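PDB 3RHG: putative phophotriesterase from Proteus mirabilis, which probably hydrolyses ester bonds as a zinc-containing member of the phosphotriesterase family in the amidohydrolase (metallo-dependent hydrolase) superfamily. Local coordinates for residues Asn28-Val33 and Glu128-Lys133; Glu75-Glu80 and Lys109-Leu114; Leu319-Gly324 and Thr328-Leu333. All coordinates share one frame; numbering follows the deposited sequence.

Contact 1 of 3, residues Asn28-Val33 and Glu128-Lys133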
loop_
_atom_site.group_PDB
_atom_site.type_symbol
_atom_site.label_atom_id
_atom_site.label_comp_id
_atom_site.label_asym_id
_atom_site.label_seq_id
_atom_site.Cartn_x
_atom_site.Cartn_y
_atom_site.Cartn_z
ATOM N N ASN A 28 16.810 16.240 3.331
ATOM C CA ASN A 28 16.284 16.473 4.653
ATOM C C ASN A 28 16.926 15.460 5.581
ATOM O O ASN A 28 17.474 14.453 5.131
ATOM C CB ASN A 28 14.743 16.400 4.676
ATOM C CG ASN A 28 14.200 14.991 4.394
ATOM O OD1 ASN A 28 14.704 14.267 3.530
ATOM N ND2 ASN A 28 13.171 14.603 5.130
ATOM N N ASP A 29 16.882 15.730 6.876
ATOM C CA ASP A 29 17.589 14.890 7.829
ATOM C C ASP A 29 16.714 14.920 9.064
ATOM O O ASP A 29 16.493 15.992 9.636
ATOM C CB ASP A 29 18.975 15.494 8.119
ATOM C CG ASP A 29 19.838 14.605 9.022
ATOM O OD1 ASP A 29 19.321 13.618 9.584
ATOM O OD2 ASP A 29 21.039 14.904 9.180
ATOM N N LEU A 30 16.178 13.765 9.443
ATOM C CA LEU A 30 15.351 13.657 10.643
ATOM C C LEU A 30 16.081 12.875 11.731
ATOM O O LEU A 30 15.457 12.232 12.589
ATOM C CB LEU A 30 14.017 12.993 10.306
ATOM C CG LEU A 30 13.287 13.692 9.158
ATOM C CD1 LEU A 30 12.070 12.901 8.738
ATOM C CD2 LEU A 30 12.913 15.134 9.528
ATOM N N SER A 31 17.404 12.939 11.698
ATOM C CA SER A 31 18.257 12.189 12.632
ATOM C C SER A 31 18.073 12.513 14.099
ATOM O O SER A 31 18.454 11.715 14.956
ATOM C CB SER A 31 19.722 12.414 12.287
ATOM O OG SER A 31 20.072 11.695 11.134
ATOM N N GLY A 32 17.514 13.681 14.400
ATOM C CA GLY A 32 17.345 14.093 15.796
ATOM C C GLY A 32 16.065 13.579 16.436
ATOM O O GLY A 32 15.828 13.802 17.632
ATOM N N VAL A 33 15.248 12.880 15.646
ATOM C CA VAL A 33 13.949 12.389 16.099
ATOM C C VAL A 33 13.672 10.926 15.710
ATOM O O VAL A 33 12.518 10.543 15.478
ATOM C CB VAL A 33 12.785 13.281 15.566
ATOM C CG1 VAL A 33 12.807 14.658 16.250
ATOM C CG2 VAL A 33 12.860 13.424 14.020
ATOM N N GLU A 128 7.062 23.148 16.303
ATOM C CA GLU A 128 7.818 23.417 17.532
ATOM C C GLU A 128 8.623 22.202 18.026
ATOM O O GLU A 128 9.702 22.352 18.611
ATOM C CB GLU A 128 6.889 23.972 18.616
ATOM C CG GLU A 128 7.658 24.529 19.796
ATOM C CD GLU A 128 6.776 25.223 20.820
ATOM O OE1 GLU A 128 5.791 25.901 20.484
ATOM O OE2 GLU A 128 7.081 25.077 22.009
ATOM N N LYS A 129 8.126 21.001 17.763
ATOM C CA LYS A 129 8.852 19.794 18.140
ATOM C C LYS A 129 10.300 19.855 17.639
ATOM O O LYS A 129 11.231 19.389 18.321
ATOM C CB LYS A 129 8.153 18.557 17.572
ATOM C CG LYS A 129 8.881 17.259 17.830
ATOM C CD LYS A 129 8.089 16.049 17.322
ATOM C CE LYS A 129 8.860 14.771 17.623
ATOM N NZ LYS A 129 8.268 13.562 16.965
ATOM N N PHE A 130 10.487 20.419 16.437
ATOM C CA PHE A 130 11.813 20.522 15.832
ATOM C C PHE A 130 12.465 21.885 16.095
ATOM O O PHE A 130 13.690 21.974 16.264
ATOM C CB PHE A 130 11.737 20.306 14.309
ATOM C CG PHE A 130 11.475 18.891 13.915
ATOM C CD1 PHE A 130 12.526 18.064 13.546
ATOM C CD2 PHE A 130 10.176 18.382 13.910
ATOM C CE1 PHE A 130 12.294 16.735 13.179
ATOM C CE2 PHE A 130 9.932 17.065 13.566
ATOM C CZ PHE A 130 10.983 16.238 13.181
ATOM N N GLU A 131 11.653 22.939 16.120
ATOM C CA GLU A 131 12.172 24.313 16.147
ATOM C C GLU A 131 12.449 24.825 17.566
ATOM O O GLU A 131 13.286 25.699 17.765
ATOM C CB GLU A 131 11.224 25.281 15.418
ATOM C CG GLU A 131 11.030 24.966 13.909
ATOM C CD GLU A 131 12.269 25.271 13.061
ATOM O OE1 GLU A 131 13.291 25.763 13.603
ATOM O OE2 GLU A 131 12.227 25.018 11.831
ATOM N N GLY A 132 11.711 24.300 18.540
ATOM C CA GLY A 132 11.925 24.745 19.904
ATOM C C GLY A 132 11.749 26.241 20.069
ATOM O O GLY A 132 10.785 26.840 19.525
ATOM N N LYS A 133 12.679 26.844 20.814
ATOM C CA LYS A 133 12.647 28.269 21.114
ATOM C C LYS A 133 12.774 29.160 19.880
ATOM O O LYS A 133 12.532 30.360 19.974
ATOM C CB LYS A 133 13.746 28.658 22.119
ATOM C CG LYS A 133 13.724 27.928 23.418
ATOM C CD LYS A 133 14.999 28.312 24.226
ATOM C CE LYS A 133 15.070 27.667 25.608
ATOM N NZ LYS A 133 14.123 28.300 26.580
#

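Contact 2 of 3, residues Glu75-Glu80 and Lys109-Leu114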
loop_
_atom_site.group_PDB
_atom_site.type_symbol
_atom_site.label_atom_id
_atom_site.label_comp_id
_atom_site.label_asym_id
_atom_site.label_seq_id
_atom_site.Cartn_x
_atom_site.Cartn_y
_atom_site.Cartn_z
ATOM N N GLU A 75 23.899 11.145 -4.926
ATOM C CA GLU A 75 23.824 10.104 -5.957
ATOM C C GLU A 75 22.432 9.470 -5.981
ATOM O O GLU A 75 21.861 9.193 -7.045
ATOM C CB GLU A 75 24.868 9.004 -5.705
ATOM C CG GLU A 75 26.162 9.468 -5.031
ATOM C CD GLU A 75 26.131 9.322 -3.506
ATOM O OE1 GLU A 75 26.178 10.360 -2.815
ATOM O OE2 GLU A 75 26.063 8.175 -2.998
ATOM N N ASP A 76 21.898 9.208 -4.791
ATOM C CA ASP A 76 20.575 8.582 -4.681
ATOM C C ASP A 76 19.480 9.533 -5.151
ATOM O O ASP A 76 18.550 9.139 -5.867
ATOM C CB ASP A 76 20.295 8.167 -3.239
ATOM C CG ASP A 76 21.148 6.990 -2.791
ATOM O OD1 ASP A 76 21.396 6.078 -3.607
ATOM O OD2 ASP A 76 21.563 6.977 -1.619
ATOM N N VAL A 77 19.578 10.788 -4.723
ATOM C CA VAL A 77 18.614 11.816 -5.144
ATOM C C VAL A 77 18.602 12.025 -6.673
ATOM O O VAL A 77 17.538 12.077 -7.299
ATOM C CB VAL A 77 18.857 13.144 -4.375
ATOM C CG1 VAL A 77 17.935 14.263 -4.897
ATOM C CG2 VAL A 77 18.648 12.931 -2.868
ATOM N N ILE A 78 19.784 12.125 -7.277
ATOM C CA ILE A 78 19.872 12.296 -8.726
ATOM C C ILE A 78 19.291 11.077 -9.445
ATOM O O ILE A 78 18.561 11.218 -10.429
ATOM C CB ILE A 78 21.315 12.565 -9.176
ATOM C CG1 ILE A 78 21.715 13.987 -8.772
ATOM C CG2 ILE A 78 21.455 12.362 -10.682
ATOM C CD1 ILE A 78 23.169 14.309 -8.998
ATOM N N PHE A 79 19.601 9.875 -8.957
ATOM C CA PHE A 79 19.053 8.679 -9.560
ATOM C C PHE A 79 17.518 8.725 -9.547
ATOM O O PHE A 79 16.860 8.426 -10.535
ATOM C CB PHE A 79 19.560 7.440 -8.820
ATOM C CG PHE A 79 19.151 6.154 -9.457
ATOM C CD1 PHE A 79 19.851 5.654 -10.552
ATOM C CD2 PHE A 79 18.074 5.433 -8.967
ATOM C CE1 PHE A 79 19.479 4.464 -11.143
ATOM C CE2 PHE A 79 17.698 4.230 -9.562
ATOM C CZ PHE A 79 18.401 3.753 -10.650
ATOM N N GLU A 80 16.947 9.124 -8.419
ATOM C CA GLU A 80 15.495 9.176 -8.287
ATOM C C GLU A 80 14.885 10.290 -9.130
ATOM O O GLU A 80 13.803 10.132 -9.704
ATOM C CB GLU A 80 15.119 9.343 -6.823
ATOM C CG GLU A 80 15.352 8.061 -6.029
ATOM C CD GLU A 80 14.360 6.971 -6.411
ATOM O OE1 GLU A 80 13.143 7.278 -6.475
ATOM O OE2 GLU A 80 14.794 5.811 -6.634
ATOM N N LYS A 109 21.444 23.181 -5.166
ATOM C CA LYS A 109 22.086 23.810 -6.327
ATOM C C LYS A 109 22.854 22.791 -7.173
ATOM O O LYS A 109 22.793 22.810 -8.414
ATOM C CB LYS A 109 23.031 24.926 -5.880
ATOM C CG LYS A 109 23.954 25.440 -6.977
ATOM C CD LYS A 109 24.731 26.658 -6.487
ATOM C CE LYS A 109 25.450 27.374 -7.629
ATOM N NZ LYS A 109 26.817 26.845 -7.834
ATOM N N GLN A 110 23.599 21.909 -6.510
ATOM C CA GLN A 110 24.369 20.888 -7.216
ATOM C C GLN A 110 23.457 20.020 -8.077
ATOM O O GLN A 110 23.777 19.692 -9.229
ATOM C CB GLN A 110 25.150 20.017 -6.226
ATOM C CG GLN A 110 26.374 20.706 -5.610
ATOM C CD GLN A 110 26.837 20.040 -4.320
ATOM O OE1 GLN A 110 26.863 18.818 -4.210
ATOM N NE2 GLN A 110 27.198 20.851 -3.338
ATOM N N VAL A 111 22.323 19.629 -7.512
ATOM C CA VAL A 111 21.373 18.802 -8.259
ATOM C C VAL A 111 20.801 19.539 -9.475
ATOM O O VAL A 111 20.666 18.973 -10.570
ATOM C CB VAL A 111 20.224 18.313 -7.343
ATOM C CG1 VAL A 111 19.059 17.771 -8.180
ATOM C CG2 VAL A 111 20.762 17.273 -6.377
ATOM N N ALA A 112 20.438 20.795 -9.273
ATOM C CA ALA A 112 19.924 21.602 -10.364
ATOM C C ALA A 112 20.937 21.644 -11.511
ATOM O O ALA A 112 20.591 21.477 -12.688
ATOM C CB ALA A 112 19.595 23.012 -9.874
ATOM N N GLU A 113 22.196 21.874 -11.160
ATOM C CA GLU A 113 23.255 21.995 -12.148
ATOM C C GLU A 113 23.500 20.671 -12.889
ATOM O O GLU A 113 23.685 20.646 -14.110
ATOM C CB GLU A 113 24.532 22.464 -11.466
ATOM C CG GLU A 113 24.479 23.906 -11.027
ATOM C CD GLU A 113 25.686 24.298 -10.196
ATOM O OE1 GLU A 113 26.331 23.382 -9.633
ATOM O OE2 GLU A 113 25.990 25.514 -10.104
ATOM N N LEU A 114 23.493 19.570 -12.154
ATOM C CA LEU A 114 23.793 18.268 -12.754
ATOM C C LEU A 114 22.646 17.720 -13.609
ATOM O O LEU A 114 22.886 17.038 -14.599
ATOM C CB LEU A 114 24.195 17.247 -11.684
ATOM C CG LEU A 114 25.524 17.578 -11.007
ATOM C CD1 LEU A 114 25.689 16.799 -9.731
ATOM C CD2 LEU A 114 26.695 17.316 -11.952
#

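Contact 3 of 3, residues Leu319-Gly324 and Thr328-Leu333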
loop_
_atom_site.group_PDB
_atom_site.type_symbol
_atom_site.label_atom_id
_atom_site.label_comp_id
_atom_site.label_asym_id
_atom_site.label_seq_id
_atom_site.Cartn_x
_atom_site.Cartn_y
_atom_site.Cartn_z
ATOM N N LEU A 319 -4.952 7.183 -13.467
ATOM C CA LEU A 319 -6.079 6.787 -12.655
ATOM C C LEU A 319 -7.226 7.796 -12.736
ATOM O O LEU A 319 -8.394 7.399 -12.776
ATOM C CB LEU A 319 -5.641 6.556 -11.203
ATOM C CG LEU A 319 -4.715 5.346 -10.986
ATOM C CD1 LEU A 319 -4.309 5.215 -9.487
ATOM C CD2 LEU A 319 -5.352 4.055 -11.520
ATOM N N LEU A 320 -6.907 9.093 -12.752
ATOM C CA LEU A 320 -7.957 10.111 -12.932
ATOM C C LEU A 320 -8.660 9.977 -14.272
ATOM O O LEU A 320 -9.873 10.175 -14.361
ATOM C CB LEU A 320 -7.407 11.534 -12.782
ATOM C CG LEU A 320 -6.961 11.989 -11.399
ATOM C CD1 LEU A 320 -6.302 13.397 -11.491
ATOM C CD2 LEU A 320 -8.157 11.974 -10.425
ATOM N N ALA A 321 -7.895 9.664 -15.314
ATOM C CA ALA A 321 -8.463 9.477 -16.643
ATOM C C ALA A 321 -9.443 8.299 -16.649
ATOM O O ALA A 321 -10.537 8.388 -17.213
ATOM C CB ALA A 321 -7.356 9.260 -17.644
ATOM N N GLN A 322 -9.053 7.194 -16.014
ATOM C CA GLN A 322 -9.920 6.017 -15.928
ATOM C C GLN A 322 -11.190 6.335 -15.141
ATOM O O GLN A 322 -12.277 5.801 -15.435
ATOM C CB GLN A 322 -9.166 4.833 -15.314
ATOM C CG GLN A 322 -9.982 3.569 -15.210
ATOM C CD GLN A 322 -10.385 3.011 -16.581
ATOM O OE1 GLN A 322 -9.669 3.184 -17.570
ATOM N NE2 GLN A 322 -11.533 2.335 -16.636
ATOM N N ARG A 323 -11.039 7.225 -14.159
ATOM C CA ARG A 323 -12.139 7.685 -13.313
ATOM C C ARG A 323 -13.039 8.694 -14.062
ATOM O O ARG A 323 -14.052 9.165 -13.525
ATOM C CB ARG A 323 -11.568 8.252 -11.999
ATOM C CG ARG A 323 -12.528 9.051 -11.112
ATOM C CD ARG A 323 -13.778 8.270 -10.703
ATOM N NE ARG A 323 -14.558 9.063 -9.746
ATOM C CZ ARG A 323 -15.306 10.111 -10.075
ATOM N NH1 ARG A 323 -15.428 10.482 -11.348
ATOM N NH2 ARG A 323 -15.961 10.777 -9.139
ATOM N N GLY A 324 -12.680 9.016 -15.304
ATOM C CA GLY A 324 -13.573 9.820 -16.166
ATOM C C GLY A 324 -13.356 11.328 -16.149
ATOM O O GLY A 324 -14.183 12.095 -16.664
ATOM N N THR A 328 -8.453 17.740 -20.467
ATOM C CA THR A 328 -8.082 19.150 -20.391
ATOM C C THR A 328 -7.755 19.557 -18.960
ATOM O O THR A 328 -6.846 20.359 -18.726
ATOM C CB THR A 328 -9.165 20.081 -20.987
ATOM O OG1 THR A 328 -10.415 19.871 -20.317
ATOM C CG2 THR A 328 -9.354 19.790 -22.455
ATOM N N ILE A 329 -8.474 18.977 -18.004
ATOM C CA ILE A 329 -8.246 19.288 -16.599
ATOM C C ILE A 329 -7.019 18.528 -16.125
ATOM O O ILE A 329 -6.160 19.085 -15.435
ATOM C CB ILE A 329 -9.486 18.947 -15.723
ATOM C CG1 ILE A 329 -10.682 19.820 -16.152
ATOM C CG2 ILE A 329 -9.161 19.137 -14.242
ATOM C CD1 ILE A 329 -12.046 19.435 -15.537
ATOM N N ILE A 330 -6.916 17.264 -16.520
ATOM C CA ILE A 330 -5.770 16.438 -16.126
ATOM C C ILE A 330 -4.444 17.077 -16.550
ATOM O O ILE A 330 -3.474 17.122 -15.778
ATOM C CB ILE A 330 -5.891 15.002 -16.693
ATOM C CG1 ILE A 330 -7.042 14.270 -15.984
ATOM C CG2 ILE A 330 -4.562 14.253 -16.567
ATOM C CD1 ILE A 330 -7.352 12.873 -16.512
ATOM N N ASP A 331 -4.406 17.605 -17.765
ATOM C CA ASP A 331 -3.191 18.245 -18.294
ATOM C C ASP A 331 -2.786 19.488 -17.486
ATOM O O ASP A 331 -1.607 19.848 -17.423
ATOM C CB ASP A 331 -3.361 18.598 -19.785
ATOM C CG ASP A 331 -3.405 17.361 -20.690
ATOM O OD1 ASP A 331 -3.757 17.496 -21.889
ATOM O OD2 ASP A 331 -3.092 16.251 -20.213
ATOM N N LYS A 332 -3.753 20.137 -16.849
ATOM C CA LYS A 332 -3.448 21.334 -16.053
ATOM C C LYS A 332 -2.964 21.022 -14.639
ATOM O O LYS A 332 -2.277 21.855 -14.020
ATOM C CB LYS A 332 -4.666 22.261 -15.975
ATOM C CG LYS A 332 -5.038 22.895 -17.312
ATOM C CD LYS A 332 -6.308 23.763 -17.227
ATOM C CE LYS A 332 -6.783 24.181 -18.620
ATOM N NZ LYS A 332 -8.004 25.048 -18.595
ATOM N N LEU A 333 -3.333 19.848 -14.120
ATOM C CA LEU A 333 -3.144 19.574 -12.682
ATOM C C LEU A 333 -1.690 19.637 -12.252
ATOM O O LEU A 333 -1.408 20.069 -11.138
ATOM C CB LEU A 333 -3.726 18.216 -12.287
ATOM C CG LEU A 333 -5.256 18.132 -12.214
ATOM C CD1 LEU A 333 -5.678 16.690 -11.999
ATOM C CD2 LEU A 333 -5.808 19.019 -11.094
#

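Contact 1 of 3, residues Asn28-Val33 and Glu128-Lys133
The ring of Phe130 reaches out from the short helix 128-131 and fits between Val33 and Leu30. The two residues lie on opposite sides of the ring plane. Both approach obliquely; Val33 meets CE1 and CZ, Leu30 meets CE1. Val33 CG2 sits 3.5 Å from Phe130 CE1 and equally close to CZ. Val33 CG1 also touches this corner, 3.7 Å from Phe130 CE1, so both methyls of the valine grip it. The two side chains cross at about a right angle. From the other side, Leu30 CD2 comes within 4.0 Å of Phe130 CE1. Leu30 is modelled in two conformers, so this touch holds for one of them and is less certain. Lys129 adds a looser, exposed contact. Its chain is fully extended, with CG anti to the backbone N (chi1 176°), and this carries CE alongside the valine, 4.2 Å from Val33 CG1.

Two connections that follow barrel strands of the phosphotriesterase (beta/alpha)8 fold meet here: a loop after strand 19-24 and the zinc ligands His23 and His25, and a short helix after strand 118-123. Phe130 lies about 8 Å from the zinc ligand His199, side chain to side chain, so the contact borders the active-site end of the barrel.

The loop 28-33 is braced from within. Asp29 OD1 accepts from Ser31 N at 2.9 Å, which makes an Asx turn. Ser31 OG also bonds to Asp29 OD1, at 2.6 Å, on its syn lone pair. Val33 N bonds to Leu30 O at 3.1 Å and closes the turn that brings both apolar side chains to the ring. Helix 128-131 ends at Gly132, which has positive phi. Behind the contact, Tyr126 meets the Phe130 ring with the planes at about 55°, and Glu131 pairs with Arg134.

Contact 2 of 3, residues Glu75-Glu80 and Lys109-Leu114
Ile78 and Leu114 make the closest apolar touch between these two helices, with Ile78 CD1 3.6 Å from Leu114 CD1. The side chains cross at about a right angle, and the same Ile78 methyl also lies 4.1 Å from Leu114 CB. Val111 packs beside Leu114 against the same isoleucine. Its CG2 faces Ile78 CG1 at 4.2 Å, and the two side chains run past each other in opposite directions. Val77 is a looser neighbour, with CG1 4.4 Å from Val111 CG2. Ile78 CG1 lies anti to the carbonyl carbon (chi1 -73°), which points the long branch across the interface to Leu114.

No hydrogen bond or salt bridge joins the two segments. The polar bonds run within one helix or to other parts of the chain. In one of its two conformers, Lys109 NZ forms a salt bridge with Glu113 OE2 at 2.8 Å, one turn along its own helix. The amine then meets the carboxylate on the syn side but 32° out of its plane. Glu80 instead holds the backbone N atoms of Ala302 and Lys303.

The segment axes come within 10.7 Å and run at 44° to each other. Helices 74-86 and 105-115 are successive helices of the barrel, linked through strand 89-94. Strand 118-123 follows. Val111 also packs on Ile74 and Leu81, so its contacts span about two turns of helix 74-86.

Contact 3 of 3, residues Leu319-Gly324 and Thr328-Leu333
Leu320 CD1 and Leu333 CD1 meet tip to tip at 3.4 Å, tighter than usual van der Waals contact. A second point of contact lies one turn earlier on helix 327-333. There Ile330 pushes CD1 against the backbone of the other helix, 3.5 Å from Ala321 N. The same methyl lies 3.8 Å from Ala321 CB and 4.0 Å from Leu320 CB. Ile330 CG1 stands anti to the carbonyl carbon (chi1 -69°), which directs CD1 into this spot. Ala321 is small, consistent with the methyl coming this near the main chain.

The next shell is the turn between the helices. Helix 311-322 ends in a Schellman motif at Gly324, whose phi is positive. Gly324 N bonds to Ala321 O at 2.9 Å as part of the motif. Arg323 N to Leu319 O, at 3.0 Å, is a regular bond of the last helical turn. Only three residues then separate the segments, so the chain folds back as a helical hairpin. Asp326 accepts from Thr328 N near the start of the second helix.

Farther out, Arg323 forms salt bridges with Glu275 and Glu282 of helix 270-282. Leu319 packs on that helix and on Tyr39 of the second subunit.

The side-chain contacts are all apolar, Ile330 CD1 rests on the backbone, and no hydrogen bond crosses. Shape and burial therefore match the two helices, while polar bonds fix the turn.

Overall arrangement
The three contacts are spread around one (beta/alpha)8 barrel and do not touch. Contact 2 is nested along the chain inside the long loop closed by contact 1. Contact 3 follows both, near the C-terminal end of the chain. Centres of contacts 1 and 2 are 24 Å apart, and those of contacts 2 and 3 are 30 Å apart. Contacts 1 and 3 lie 37 Å apart, on opposite sides of the chain's centre. Contact 1 joins a loop and a short helix near the metal site, and contact 2 packs successive outer helices. Contact 3 closes a hairpin away from the metal site, next to the second subunit. The three thus join different parts of the barrel.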